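Local structure of adenylation domain (Streptomyces sp., 5N9W) at residues V452-E457 and V466-A471; T242-R247 and L269-D274; E363-G368 and Y401-D406; A440-H445 and R483-H488. The protein is an adenylation domain of the AMP-binding (ANL) superfamily, built from a large N-terminal part and a small C-terminal subdomain. All coordinates share one frame; numbering follows the deposited sequence.

Contact 1: V452-E457 and V466-A471; sequences VVWVHE and VCAYTA
Trp454 lays its six-membered ring over the side chain of Val466, its hydrogen-bonded neighbour on the next strand. Val466 CB sits 4.1 Å from the centroid of that ring and only 11° off its normal, a CH-pi contact over the face, while Val466 CG1 touches Trp454 CH2. The rotamer makes this possible: with chi1 at 73°, CG of Trp454 stands between the backbone N and the carbonyl carbon, and the indole folds back over the partner strand until CZ3 comes within 4.1 Å of Ala468 CB. The other methyl of Val466, CG2, meets His456 CB at 3.5 Å. Strands 448-457 and 462-471 form an antiparallel beta hairpin in the C-terminal subdomain, and two hydrogen-bonded pairs fix the register here. Trp454 and Val466 exchange N-H···O bonds, the one from Val466 N to Trp454 O being 2.8 Å long and nearly straight at 169°; Val452 and Ala468 do the same two residues along, beyond the pair Val453-Cys467. Val452 shares the tryptophan's face of the sheet, its CG1 4.0 Å from Ala468 CB, and helix 518-528 packs over this side through Val521, Ala522 and Phe525. Through the sheet lies the non-hydrogen-bonded pair, where Val453 CG1 rests 3.9 Å from Cys467 CB beneath helix 435-443, whose Glu439 accepts a hydrogen bond from Val453 N.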
loop_
_atom_site.group_PDB
_atom_site.type_symbol
_atom_site.label_atom_id
_atom_site.label_comp_id
_atom_site.label_asym_id
_atom_site.label_seq_id
_atom_site.Cartn_x
_atom_site.Cartn_y
_atom_site.Cartn_z
ATOM N N VAL A 452 16.710 -9.630 -1.282
ATOM C CA VAL A 452 16.879 -8.407 -2.050
ATOM C C VAL A 452 18.336 -8.291 -2.512
ATOM O O VAL A 452 19.260 -8.441 -1.726
ATOM C CB VAL A 452 16.462 -7.176 -1.244
ATOM C CG1 VAL A 452 17.283 -7.063 0.016
ATOM C CG2 VAL A 452 16.579 -5.919 -2.084
ATOM N N VAL A 453 18.543 -8.064 -3.802
ATOM C CA VAL A 453 19.895 -7.898 -4.307
ATOM C C VAL A 453 20.057 -6.480 -4.824
ATOM O O VAL A 453 19.096 -5.864 -5.307
ATOM C CB VAL A 453 20.246 -8.938 -5.407
ATOM C CG1 VAL A 453 19.637 -10.290 -5.077
ATOM C CG2 VAL A 453 19.769 -8.498 -6.753
ATOM N N TRP A 454 21.266 -5.947 -4.675
ATOM C CA TRP A 454 21.556 -4.607 -5.171
ATOM C C TRP A 454 23.022 -4.412 -5.518
ATOM O O TRP A 454 23.870 -5.215 -5.141
ATOM C CB TRP A 454 21.142 -3.564 -4.153
ATOM C CG TRP A 454 22.021 -3.474 -2.956
ATOM C CD1 TRP A 454 22.968 -2.534 -2.718
ATOM C CD2 TRP A 454 22.005 -4.328 -1.790
ATOM N NE1 TRP A 454 23.552 -2.749 -1.495
ATOM C CE2 TRP A 454 22.988 -3.844 -0.908
ATOM C CE3 TRP A 454 21.277 -5.457 -1.426
ATOM C CZ2 TRP A 454 23.252 -4.445 0.324
ATOM C CZ3 TRP A 454 21.538 -6.055 -0.201
ATOM C CH2 TRP A 454 22.516 -5.551 0.659
ATOM N N VAL A 455 23.309 -3.336 -6.241
ATOM C CA VAL A 455 24.675 -2.934 -6.515
ATOM C C VAL A 455 25.216 -2.100 -5.386
ATOM O O VAL A 455 24.727 -1.017 -5.137
ATOM C CB VAL A 455 24.767 -2.118 -7.788
ATOM C CG1 VAL A 455 26.231 -1.873 -8.143
ATOM C CG2 VAL A 455 24.057 -2.841 -8.887
ATOM N N HIS A 456 26.234 -2.587 -4.705
ATOM C CA HIS A 456 26.772 -1.864 -3.571
ATOM C C HIS A 456 28.150 -1.243 -3.893
ATOM O O HIS A 456 28.992 -1.898 -4.505
ATOM C CB HIS A 456 26.845 -2.830 -2.403
ATOM C CG HIS A 456 27.125 -2.185 -1.093
ATOM N ND1 HIS A 456 28.355 -2.270 -0.487
ATOM C CD2 HIS A 456 26.337 -1.463 -0.261
ATOM C CE1 HIS A 456 28.322 -1.619 0.659
ATOM N NE2 HIS A 456 27.109 -1.125 0.824
ATOM N N GLU A 457 28.364 0.018 -3.516
ATOM C CA GLU A 457 29.655 0.686 -3.738
ATOM C C GLU A 457 30.607 0.414 -2.572
ATOM O O GLU A 457 30.499 1.034 -1.523
ATOM C CB GLU A 457 29.488 2.207 -3.916
ATOM C CG GLU A 457 28.495 2.657 -5.015
ATOM C CD GLU A 457 28.609 4.149 -5.382
ATOM O OE1 GLU A 457 29.016 4.963 -4.524
ATOM O OE2 GLU A 457 28.298 4.514 -6.540
ATOM N N VAL A 466 25.320 -7.450 -4.170
ATOM C CA VAL A 466 25.170 -8.070 -2.855
ATOM C C VAL A 466 23.736 -8.573 -2.690
ATOM O O VAL A 466 22.818 -8.072 -3.329
ATOM C CB VAL A 466 25.518 -7.090 -1.716
ATOM C CG1 VAL A 466 25.690 -7.830 -0.388
ATOM C CG2 VAL A 466 26.782 -6.347 -2.038
ATOM N N CYS A 467 23.555 -9.576 -1.845
ATOM C CA CYS A 467 22.238 -10.101 -1.571
ATOM C C CYS A 467 22.006 -10.185 -0.073
ATOM O O CYS A 467 22.866 -10.655 0.669
ATOM C CB CYS A 467 22.067 -11.475 -2.214
ATOM S SG CYS A 467 20.595 -12.402 -1.726
ATOM N N ALA A 468 20.843 -9.703 0.366
ATOM C CA ALA A 468 20.356 -9.999 1.710
ATOM C C ALA A 468 19.134 -10.912 1.596
ATOM O O ALA A 468 18.339 -10.801 0.654
ATOM C CB ALA A 468 20.034 -8.733 2.455
ATOM N N TYR A 469 18.993 -11.833 2.534
ATOM C CA TYR A 469 17.925 -12.799 2.428
ATOM C C TYR A 469 17.438 -13.286 3.785
ATOM O O TYR A 469 18.152 -13.229 4.782
ATOM C CB TYR A 469 18.370 -13.995 1.581
ATOM C CG TYR A 469 19.389 -14.866 2.278
ATOM C CD1 TYR A 469 20.729 -14.497 2.324
ATOM C CD2 TYR A 469 19.010 -16.058 2.894
ATOM C CE1 TYR A 469 21.667 -15.285 2.966
ATOM C CE2 TYR A 469 19.940 -16.854 3.539
ATOM C CZ TYR A 469 21.275 -16.462 3.571
ATOM O OH TYR A 469 22.219 -17.240 4.211
ATOM N N THR A 470 16.212 -13.784 3.796
ATOM C CA THR A 470 15.600 -14.320 4.998
ATOM C C THR A 470 15.339 -15.810 4.851
ATOM O O THR A 470 14.859 -16.263 3.808
ATOM C CB THR A 470 14.303 -13.605 5.293
ATOM O OG1 THR A 470 13.491 -13.609 4.114
ATOM C CG2 THR A 470 14.591 -12.180 5.659
ATOM N N ALA A 471 15.660 -16.562 5.902
ATOM C CA ALA A 471 15.508 -18.016 5.912
ATOM C C ALA A 471 14.203 -18.469 6.542
ATOM O O ALA A 471 13.556 -17.707 7.248
ATOM C CB ALA A 471 16.662 -18.647 6.644
#

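Contact 2: T242-R247 and L269-D274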
loop_
_atom_site.group_PDB
_atom_site.type_symbol
_atom_site.label_atom_id
_atom_site.label_comp_id
_atom_site.label_asym_id
_atom_site.label_seq_id
_atom_site.Cartn_x
_atom_site.Cartn_y
_atom_site.Cartn_z
ATOM N N THR A 242 -3.400 -13.414 14.234
ATOM C CA THR A 242 -4.078 -12.691 13.158
ATOM C C THR A 242 -5.056 -13.601 12.432
ATOM O O THR A 242 -6.145 -13.196 12.041
ATOM C CB THR A 242 -3.065 -12.126 12.123
ATOM O OG1 THR A 242 -2.042 -11.381 12.797
ATOM C CG2 THR A 242 -3.770 -11.235 11.108
ATOM N N ALA A 243 -4.644 -14.839 12.221
ATOM C CA ALA A 243 -5.499 -15.765 11.506
ATOM C C ALA A 243 -6.743 -16.094 12.339
ATOM O O ALA A 243 -7.839 -16.123 11.814
ATOM C CB ALA A 243 -4.723 -17.019 11.138
ATOM N N ARG A 244 -6.557 -16.327 13.629
ATOM C CA ARG A 244 -7.647 -16.524 14.579
ATOM C C ARG A 244 -8.757 -15.457 14.497
ATOM O O ARG A 244 -9.929 -15.790 14.504
ATOM C CB ARG A 244 -7.088 -16.554 15.996
ATOM C CG ARG A 244 -7.292 -17.838 16.745
ATOM C CD ARG A 244 -6.167 -18.813 16.511
ATOM N NE ARG A 244 -5.351 -19.033 17.702
ATOM C CZ ARG A 244 -4.641 -20.138 17.910
ATOM N NH1 ARG A 244 -4.678 -21.116 17.017
ATOM N NH2 ARG A 244 -3.909 -20.277 19.005
ATOM N N VAL A 245 -8.403 -14.177 14.422
ATOM C CA VAL A 245 -9.435 -13.146 14.361
ATOM C C VAL A 245 -10.030 -12.992 12.965
ATOM O O VAL A 245 -11.136 -12.494 12.826
ATOM C CB VAL A 245 -8.932 -11.752 14.880
ATOM C CG1 VAL A 245 -7.541 -11.833 15.420
ATOM C CG2 VAL A 245 -9.068 -10.635 13.818
ATOM N N VAL A 246 -9.333 -13.410 11.921
ATOM C CA VAL A 246 -9.956 -13.353 10.596
ATOM C C VAL A 246 -11.148 -14.322 10.552
ATOM O O VAL A 246 -12.205 -13.987 10.010
ATOM C CB VAL A 246 -8.963 -13.660 9.465
ATOM C CG1 VAL A 246 -9.679 -13.788 8.136
ATOM C CG2 VAL A 246 -7.945 -12.545 9.387
ATOM N N ARG A 247 -11.006 -15.506 11.149
ATOM C CA ARG A 247 -12.169 -16.374 11.258
ATOM C C ARG A 247 -13.112 -15.827 12.329
ATOM O O ARG A 247 -14.297 -15.671 12.067
ATOM C CB ARG A 247 -11.801 -17.840 11.552
ATOM C CG ARG A 247 -11.565 -18.177 13.002
ATOM C CD ARG A 247 -12.236 -19.440 13.466
ATOM N NE ARG A 247 -11.249 -20.474 13.737
ATOM C CZ ARG A 247 -10.425 -20.497 14.788
ATOM N NH1 ARG A 247 -10.436 -19.544 15.712
ATOM N NH2 ARG A 247 -9.564 -21.493 14.912
ATOM N N LEU A 269 -2.771 -22.902 7.207
ATOM C CA LEU A 269 -2.554 -24.320 6.922
ATOM C C LEU A 269 -2.053 -25.081 8.136
ATOM O O LEU A 269 -2.448 -26.217 8.348
ATOM C CB LEU A 269 -1.565 -24.514 5.781
ATOM C CG LEU A 269 -2.014 -23.957 4.438
ATOM C CD1 LEU A 269 -0.879 -23.943 3.446
ATOM C CD2 LEU A 269 -3.193 -24.741 3.900
ATOM N N GLY A 270 -1.194 -24.468 8.937
ATOM C CA GLY A 270 -0.640 -25.147 10.097
ATOM C C GLY A 270 -1.621 -25.524 11.205
ATOM O O GLY A 270 -1.523 -26.602 11.798
ATOM N N GLU A 271 -2.556 -24.625 11.496
ATOM C CA GLU A 271 -3.528 -24.822 12.558
ATOM C C GLU A 271 -4.787 -25.518 12.058
ATOM O O GLU A 271 -5.479 -26.173 12.816
ATOM C CB GLU A 271 -3.885 -23.491 13.193
ATOM C CG GLU A 271 -2.756 -22.923 14.017
ATOM C CD GLU A 271 -3.022 -23.003 15.509
ATOM O OE1 GLU A 271 -4.209 -23.030 15.891
ATOM O OE2 GLU A 271 -2.041 -23.024 16.290
ATOM N N GLY A 272 -5.070 -25.398 10.774
ATOM C CA GLY A 272 -6.227 -26.061 10.225
ATOM C C GLY A 272 -7.408 -25.125 10.204
ATOM O O GLY A 272 -8.556 -25.541 10.061
ATOM N N ILE A 273 -7.106 -23.843 10.342
ATOM C CA ILE A 273 -8.106 -22.801 10.348
ATOM C C ILE A 273 -8.863 -22.776 9.032
ATOM O O ILE A 273 -8.274 -22.910 7.968
ATOM C CB ILE A 273 -7.461 -21.444 10.595
ATOM C CG1 ILE A 273 -6.804 -21.406 11.979
ATOM C CG2 ILE A 273 -8.476 -20.355 10.452
ATOM C CD1 ILE A 273 -6.219 -20.075 12.333
ATOM N N ASP A 274 -10.179 -22.651 9.108
ATOM C CA ASP A 274 -10.992 -22.508 7.919
ATOM C C ASP A 274 -11.662 -21.151 7.946
ATOM O O ASP A 274 -12.006 -20.662 9.005
ATOM C CB ASP A 274 -12.027 -23.617 7.849
ATOM C CG ASP A 274 -12.750 -23.651 6.535
ATOM O OD1 ASP A 274 -12.133 -23.380 5.479
ATOM O OD2 ASP A 274 -13.953 -23.962 6.564
HETATM O O HOH W 1 -11.033 -23.229 12.212
HETATM O O HOH W 2 -7.259 -21.790 15.860
#
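Ala243 and Ile273 make the apolar centre of this contact: CD1 of Ile273 presses on Ala243 CB at 3.6 Å and lies 4.0 Å from the backbone N of Arg244. The isoleucine reaches the helix with an extended arm, CG1 opposite its own carbonyl carbon and chi2 at -176°, which carries CD1 away from its backbone. Arg247 crosses that arm at about a right angle, its NH2 4.0 Å from Ile273 CG1. The segments belong to consecutive helices, 239-248 and 258-271, of the large N-terminal part, linked through strand 253-256 in an alpha-beta-alpha succession; Gly272, the first residue after helix 258-271 to leave helical angles, has positive phi, and Ile273 follows it, facing the first helix. Leu264 and Val268 continue the apolar packing on Ala243. The polar links lie on the more exposed side and run partly through water. One water accepts from Arg247 NE, in the guanidinium plane at 3.2 Å, and from Asp274 N. A second accepts from Arg247 NH2 and appears to donate to Glu271 OE1, whose position is less sure. Arg244 also extends its guanidinium edge to the Glu271 carboxylate as a salt bridge, but the modelled atoms are too close for details of that pairing to be trusted.

Contact 3: E363-G368 and Y401-D406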
loop_
_atom_site.group_PDB
_atom_site.type_symbol
_atom_site.label_atom_id
_atom_site.label_comp_id
_atom_site.label_asym_id
_atom_site.label_seq_id
_atom_site.Cartn_x
_atom_site.Cartn_y
_atom_site.Cartn_z
ATOM N N GLU A 363 7.273 1.215 -20.286
ATOM C CA GLU A 363 6.854 1.904 -19.086
ATOM C C GLU A 363 5.354 2.149 -19.132
ATOM O O GLU A 363 4.826 2.670 -20.116
ATOM C CB GLU A 363 7.598 3.229 -18.928
ATOM C CG GLU A 363 7.529 3.791 -17.511
ATOM C CD GLU A 363 8.069 5.194 -17.396
ATOM O OE1 GLU A 363 8.176 5.886 -18.424
ATOM O OE2 GLU A 363 8.369 5.598 -16.262
ATOM N N LEU A 364 4.666 1.767 -18.065
ATOM C CA LEU A 364 3.238 2.013 -17.989
ATOM C C LEU A 364 2.954 3.482 -17.681
ATOM O O LEU A 364 3.480 4.042 -16.721
ATOM C CB LEU A 364 2.597 1.111 -16.935
ATOM C CG LEU A 364 1.121 1.319 -16.593
ATOM C CD1 LEU A 364 0.234 1.127 -17.807
ATOM C CD2 LEU A 364 0.741 0.365 -15.499
ATOM N N TRP A 365 2.139 4.115 -18.517
ATOM C CA TRP A 365 1.686 5.471 -18.240
ATOM C C TRP A 365 0.195 5.456 -17.894
ATOM O O TRP A 365 -0.566 4.724 -18.495
ATOM C CB TRP A 365 1.946 6.390 -19.430
ATOM C CG TRP A 365 3.380 6.766 -19.617
ATOM C CD1 TRP A 365 4.473 6.167 -19.054
ATOM C CD2 TRP A 365 3.888 7.831 -20.436
ATOM N NE1 TRP A 365 5.626 6.792 -19.476
ATOM C CE2 TRP A 365 5.292 7.816 -20.325
ATOM C CE3 TRP A 365 3.289 8.792 -21.255
ATOM C CZ2 TRP A 365 6.102 8.727 -21.000
ATOM C CZ3 TRP A 365 4.088 9.692 -21.917
ATOM C CH2 TRP A 365 5.478 9.659 -21.788
ATOM N N LEU A 366 -0.212 6.260 -16.917
ATOM C CA LEU A 366 -1.600 6.241 -16.449
ATOM C C LEU A 366 -2.245 7.630 -16.383
ATOM O O LEU A 366 -1.794 8.499 -15.657
ATOM C CB LEU A 366 -1.672 5.555 -15.084
ATOM C CG LEU A 366 -1.413 4.044 -15.063
ATOM C CD1 LEU A 366 -1.193 3.545 -13.653
ATOM C CD2 LEU A 366 -2.547 3.274 -15.745
ATOM N N ALA A 367 -3.303 7.827 -17.159
ATOM C CA ALA A 367 -4.110 9.041 -17.072
ATOM C C ALA A 367 -5.521 8.783 -16.500
ATOM O O ALA A 367 -6.121 7.749 -16.750
ATOM C CB ALA A 367 -4.228 9.674 -18.424
ATOM N N GLY A 368 -6.050 9.744 -15.754
ATOM C CA GLY A 368 -7.406 9.649 -15.269
ATOM C C GLY A 368 -7.687 10.338 -13.950
ATOM O O GLY A 368 -6.793 10.896 -13.331
ATOM N N TYR A 401 -0.431 12.259 -18.009
ATOM C CA TYR A 401 0.032 10.931 -17.657
ATOM C C TYR A 401 0.931 10.966 -16.440
ATOM O O TYR A 401 1.620 11.950 -16.217
ATOM C CB TYR A 401 0.765 10.310 -18.841
ATOM C CG TYR A 401 -0.153 9.890 -19.958
ATOM C CD1 TYR A 401 -0.824 8.679 -19.898
ATOM C CD2 TYR A 401 -0.359 10.700 -21.067
ATOM C CE1 TYR A 401 -1.669 8.279 -20.895
ATOM C CE2 TYR A 401 -1.201 10.299 -22.088
ATOM C CZ TYR A 401 -1.860 9.086 -21.991
ATOM O OH TYR A 401 -2.721 8.671 -22.995
ATOM N N TYR A 402 0.889 9.915 -15.629
ATOM C CA TYR A 402 1.922 9.709 -14.630
ATOM C C TYR A 402 2.801 8.566 -15.106
ATOM O O TYR A 402 2.303 7.568 -15.653
ATOM C CB TYR A 402 1.339 9.405 -13.255
ATOM C CG TYR A 402 2.371 8.905 -12.275
ATOM C CD1 TYR A 402 3.211 9.786 -11.590
ATOM C CD2 TYR A 402 2.510 7.550 -12.047
ATOM C CE1 TYR A 402 4.147 9.318 -10.712
ATOM C CE2 TYR A 402 3.418 7.077 -11.188
ATOM C CZ TYR A 402 4.241 7.941 -10.512
ATOM O OH TYR A 402 5.150 7.382 -9.641
ATOM N N HIS A 403 4.102 8.727 -14.905
ATOM C CA HIS A 403 5.091 7.756 -15.325
ATOM C C HIS A 403 5.442 6.851 -14.162
ATOM O O HIS A 403 6.194 7.239 -13.265
ATOM C CB HIS A 403 6.364 8.449 -15.837
ATOM C CG HIS A 403 6.136 9.405 -16.960
ATOM N ND1 HIS A 403 4.945 10.065 -17.152
ATOM C CD2 HIS A 403 6.956 9.821 -17.950
ATOM C CE1 HIS A 403 5.034 10.837 -18.219
ATOM N NE2 HIS A 403 6.248 10.710 -18.717
ATOM N N SER A 404 4.906 5.642 -14.193
ATOM C CA SER A 404 5.110 4.660 -13.134
ATOM C C SER A 404 6.571 4.336 -12.826
ATOM O O SER A 404 6.934 4.121 -11.677
ATOM C CB SER A 404 4.383 3.367 -13.504
ATOM O OG SER A 404 4.339 3.225 -14.917
ATOM N N GLY A 405 7.402 4.274 -13.856
ATOM C CA GLY A 405 8.746 3.766 -13.684
ATOM C C GLY A 405 8.710 2.257 -13.517
ATOM O O GLY A 405 9.651 1.657 -12.993
ATOM N N ASP A 406 7.600 1.656 -13.953
ATOM C CA ASP A 406 7.406 0.207 -13.932
ATOM C C ASP A 406 7.320 -0.339 -15.340
ATOM O O ASP A 406 6.776 0.301 -16.230
ATOM C CB ASP A 406 6.128 -0.174 -13.178
ATOM C CG ASP A 406 6.290 -0.111 -11.684
ATOM O OD1 ASP A 406 7.259 -0.702 -11.171
ATOM O OD2 ASP A 406 5.459 0.536 -11.023
#
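His403 lies over one face of the Trp365 indole in an offset stack, the centroids of imidazole and six-membered ring 3.8 Å apart and the planes tilted by 26°. Trp365 CE2 sits over the centre of the imidazole, while His403 NE2 falls toward the rim of the benzo ring. The edge of the indole is used too: NE1 donates in the ring plane to Glu363 OE1, a straight bond of 2.9 Å that enters from above the carboxylate plane and holds the indole's rotation. Tyr401 completes an aromatic cluster, its ring oblique to the tryptophan, with Trp365 CB 3.6 Å from Tyr401 CD1. One face of the phenol carries Ala367 CB, a CH-pi contact 4.1 Å from the centroid, and its edge looks to Leu366 N. Trp365 and His403 both hold CG opposite the carbonyl carbon (chi1 -74° and -57°), which lets their rings rise side by side from a non-hydrogen-bonded pair. The pair joins neighbouring antiparallel strands, 362-367 and 401-410, of a large mixed sheet; Leu366 and Tyr402 form the adjoining hydrogen-bonded pair, with Tyr402 N to Leu366 O at 3.0 Å. Toward Asp406 the strand kinks at Ser404 and Gly405. There Glu363 OE2 takes a weak bond from Gly405 N, and Leu364 N donates to Asp406 O at 3.2 Å. The carboxylate of Asp406 is held elsewhere, by Tyr311, Tyr418 and a salt bridge to Arg421.

Contact 4: A440-H445 and R483-H488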
loop_
_atom_site.group_PDB
_atom_site.type_symbol
_atom_site.label_atom_id
_atom_site.label_comp_id
_atom_site.label_asym_id
_atom_site.label_seq_id
_atom_site.Cartn_x
_atom_site.Cartn_y
_atom_site.Cartn_z
ATOM N N ALA A 440 14.788 -13.429 -7.732
ATOM C CA ALA A 440 13.975 -14.616 -7.933
ATOM C C ALA A 440 14.787 -15.907 -7.809
ATOM O O ALA A 440 14.410 -16.814 -7.078
ATOM C CB ALA A 440 13.318 -14.552 -9.271
ATOM N N ALA A 441 15.897 -15.987 -8.529
ATOM C CA ALA A 441 16.770 -17.152 -8.467
ATOM C C ALA A 441 17.192 -17.514 -7.047
ATOM O O ALA A 441 17.221 -18.683 -6.694
ATOM C CB ALA A 441 17.981 -16.919 -9.314
ATOM N N VAL A 442 17.546 -16.517 -6.245
ATOM C CA VAL A 442 17.892 -16.766 -4.845
ATOM C C VAL A 442 16.657 -17.262 -4.108
ATOM O O VAL A 442 16.712 -18.196 -3.302
ATOM C CB VAL A 442 18.429 -15.505 -4.145
ATOM C CG1 VAL A 442 18.960 -15.848 -2.756
ATOM C CG2 VAL A 442 19.509 -14.842 -4.973
ATOM N N ARG A 443 15.535 -16.631 -4.416
ATOM C CA ARG A 443 14.260 -16.963 -3.813
ATOM C C ARG A 443 13.846 -18.417 -4.087
ATOM O O ARG A 443 13.166 -19.049 -3.270
ATOM C CB ARG A 443 13.204 -15.986 -4.329
ATOM C CG ARG A 443 11.975 -15.834 -3.473
ATOM C CD ARG A 443 11.066 -14.802 -4.096
ATOM N NE ARG A 443 11.319 -13.495 -3.529
ATOM C CZ ARG A 443 11.572 -12.409 -4.246
ATOM N NH1 ARG A 443 11.598 -12.487 -5.570
ATOM N NH2 ARG A 443 11.797 -11.250 -3.630
ATOM N N THR A 444 14.273 -18.955 -5.227
ATOM C CA THR A 444 13.933 -20.338 -5.573
ATOM C C THR A 444 14.561 -21.397 -4.676
ATOM O O THR A 444 14.302 -22.580 -4.849
ATOM C CB THR A 444 14.288 -20.672 -7.038
ATOM O OG1 THR A 444 15.710 -20.653 -7.257
ATOM C CG2 THR A 444 13.606 -19.692 -7.951
ATOM N N HIS A 445 15.381 -20.992 -3.721
ATOM C CA HIS A 445 15.882 -21.944 -2.737
ATOM C C HIS A 445 14.765 -22.210 -1.744
ATOM O O HIS A 445 14.078 -21.280 -1.313
ATOM C CB HIS A 445 17.126 -21.410 -2.025
ATOM C CG HIS A 445 17.988 -22.473 -1.418
ATOM N ND1 HIS A 445 17.932 -22.809 -0.086
ATOM C CD2 HIS A 445 18.938 -23.265 -1.966
ATOM C CE1 HIS A 445 18.804 -23.768 0.164
ATOM N NE2 HIS A 445 19.428 -24.061 -0.960
ATOM N N ARG A 483 27.065 -20.571 1.682
ATOM C CA ARG A 483 27.788 -21.527 0.884
ATOM C C ARG A 483 26.821 -22.405 0.083
ATOM O O ARG A 483 26.904 -22.465 -1.145
ATOM C CB ARG A 483 28.686 -22.373 1.779
ATOM C CG ARG A 483 29.987 -22.763 1.140
ATOM C CD ARG A 483 30.775 -23.717 2.010
ATOM N NE ARG A 483 31.518 -24.643 1.163
ATOM C CZ ARG A 483 32.260 -25.650 1.607
ATOM N NH1 ARG A 483 32.379 -25.873 2.907
ATOM N NH2 ARG A 483 32.885 -26.441 0.745
ATOM N N ALA A 484 25.896 -23.072 0.773
ATOM C CA ALA A 484 24.881 -23.893 0.109
ATOM C C ALA A 484 24.083 -23.065 -0.880
ATOM O O ALA A 484 23.793 -23.493 -1.986
ATOM C CB ALA A 484 23.950 -24.531 1.133
ATOM N N LEU A 485 23.735 -21.860 -0.473
ATOM C CA LEU A 485 23.005 -20.963 -1.345
ATOM C C LEU A 485 23.845 -20.580 -2.571
ATOM O O LEU A 485 23.361 -20.605 -3.707
ATOM C CB LEU A 485 22.568 -19.741 -0.550
ATOM C CG LEU A 485 21.871 -18.559 -1.200
ATOM C CD1 LEU A 485 20.684 -18.992 -2.044
ATOM C CD2 LEU A 485 21.451 -17.626 -0.103
ATOM N N ARG A 486 25.112 -20.258 -2.335
ATOM C CA ARG A 486 26.073 -19.982 -3.409
ATOM C C ARG A 486 26.145 -21.139 -4.384
ATOM O O ARG A 486 26.102 -20.946 -5.584
ATOM C CB ARG A 486 27.472 -19.708 -2.841
ATOM C CG ARG A 486 28.146 -18.494 -3.449
ATOM C CD ARG A 486 29.530 -18.241 -2.887
ATOM N NE ARG A 486 29.608 -16.916 -2.290
ATOM C CZ ARG A 486 29.638 -15.790 -2.991
ATOM N NH1 ARG A 486 29.605 -15.810 -4.316
ATOM N NH2 ARG A 486 29.708 -14.632 -2.369
ATOM N N ALA A 487 26.250 -22.347 -3.860
ATOM C CA ALA A 487 26.269 -23.520 -4.705
ATOM C C ALA A 487 25.031 -23.607 -5.597
ATOM O O ALA A 487 25.152 -23.827 -6.796
ATOM C CB ALA A 487 26.403 -24.765 -3.859
ATOM N N HIS A 488 23.844 -23.447 -5.017
ATOM C CA HIS A 488 22.592 -23.452 -5.782
ATOM C C HIS A 488 22.501 -22.361 -6.854
ATOM O O HIS A 488 22.055 -22.624 -7.960
ATOM C CB HIS A 488 21.393 -23.326 -4.832
ATOM C CG HIS A 488 20.100 -23.000 -5.520
ATOM N ND1 HIS A 488 19.439 -23.894 -6.336
ATOM C CD2 HIS A 488 19.345 -21.875 -5.504
ATOM C CE1 HIS A 488 18.332 -23.334 -6.796
ATOM N NE2 HIS A 488 18.252 -22.109 -6.311
#
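Thr444 OG1 is held by two partners at once. It donates to Ala441 O, 2.5 Å away within its own turn of chain, and accepts from His488 NE2 at 3.1 Å across the contact. The second bond lies in the imidazole plane, only 1° out of it, so the threonine meets the ring at its edge. Its chi1 of 67° sets OG1 between the backbone N and the carbonyl carbon of Thr444, and from there the hydroxyl can turn back over the last turn of helix 435-443 while still facing the histidine. With its proton committed to Ala441 O, the hydroxyl offers His488 an acceptor, which is consistent with a proton on NE2. The two histidines run past each other in opposite directions. His445 directs its edge at the face of His488 in an offset edge-to-face pair, centroids 5.3 Å apart and planes at 65°, with CD2 of His445 3.7 Å from His488 CG. Farther in, the chemistry becomes apolar: Val442 CG1 meets Leu485 CD1 at 3.7 Å, the two side chains crossing at about a right angle, and Leu485 CD1 also lies 4.3 Å from His445 CB. Helices 435-443 and 482-492 both belong to the C-terminal subdomain and pack against its small sheet. Val442 rests on Cys467 and Leu485 on Tyr469, both of strand 462-471, while Leu485 also reaches Tyr502 on strand 501-504.

In the fold
Contacts 1 and 4 belong together. Their centres are 12 Å apart and they touch: Tyr469 CZ is 3.9 Å from Leu485 CD2, and Cys467 SG is 4.0 Å from Val442 CG1. Contact 1 is the buried hairpin of the C-terminal subdomain, and contact 4 joins the two helices that flank it in sequence, with polar groups appearing toward its more exposed edge. Contact 3 also pairs antiparallel strands, but an aromatic cluster with a glutamate at its edge replaces contact 1's single tryptophan over aliphatic side chains. Contact 2, helix-based like contact 4, is partly buried, with an apolar centre and, on its exposed side, waters and one doubtful salt bridge; its centre is about 38 Å from that of contact 3.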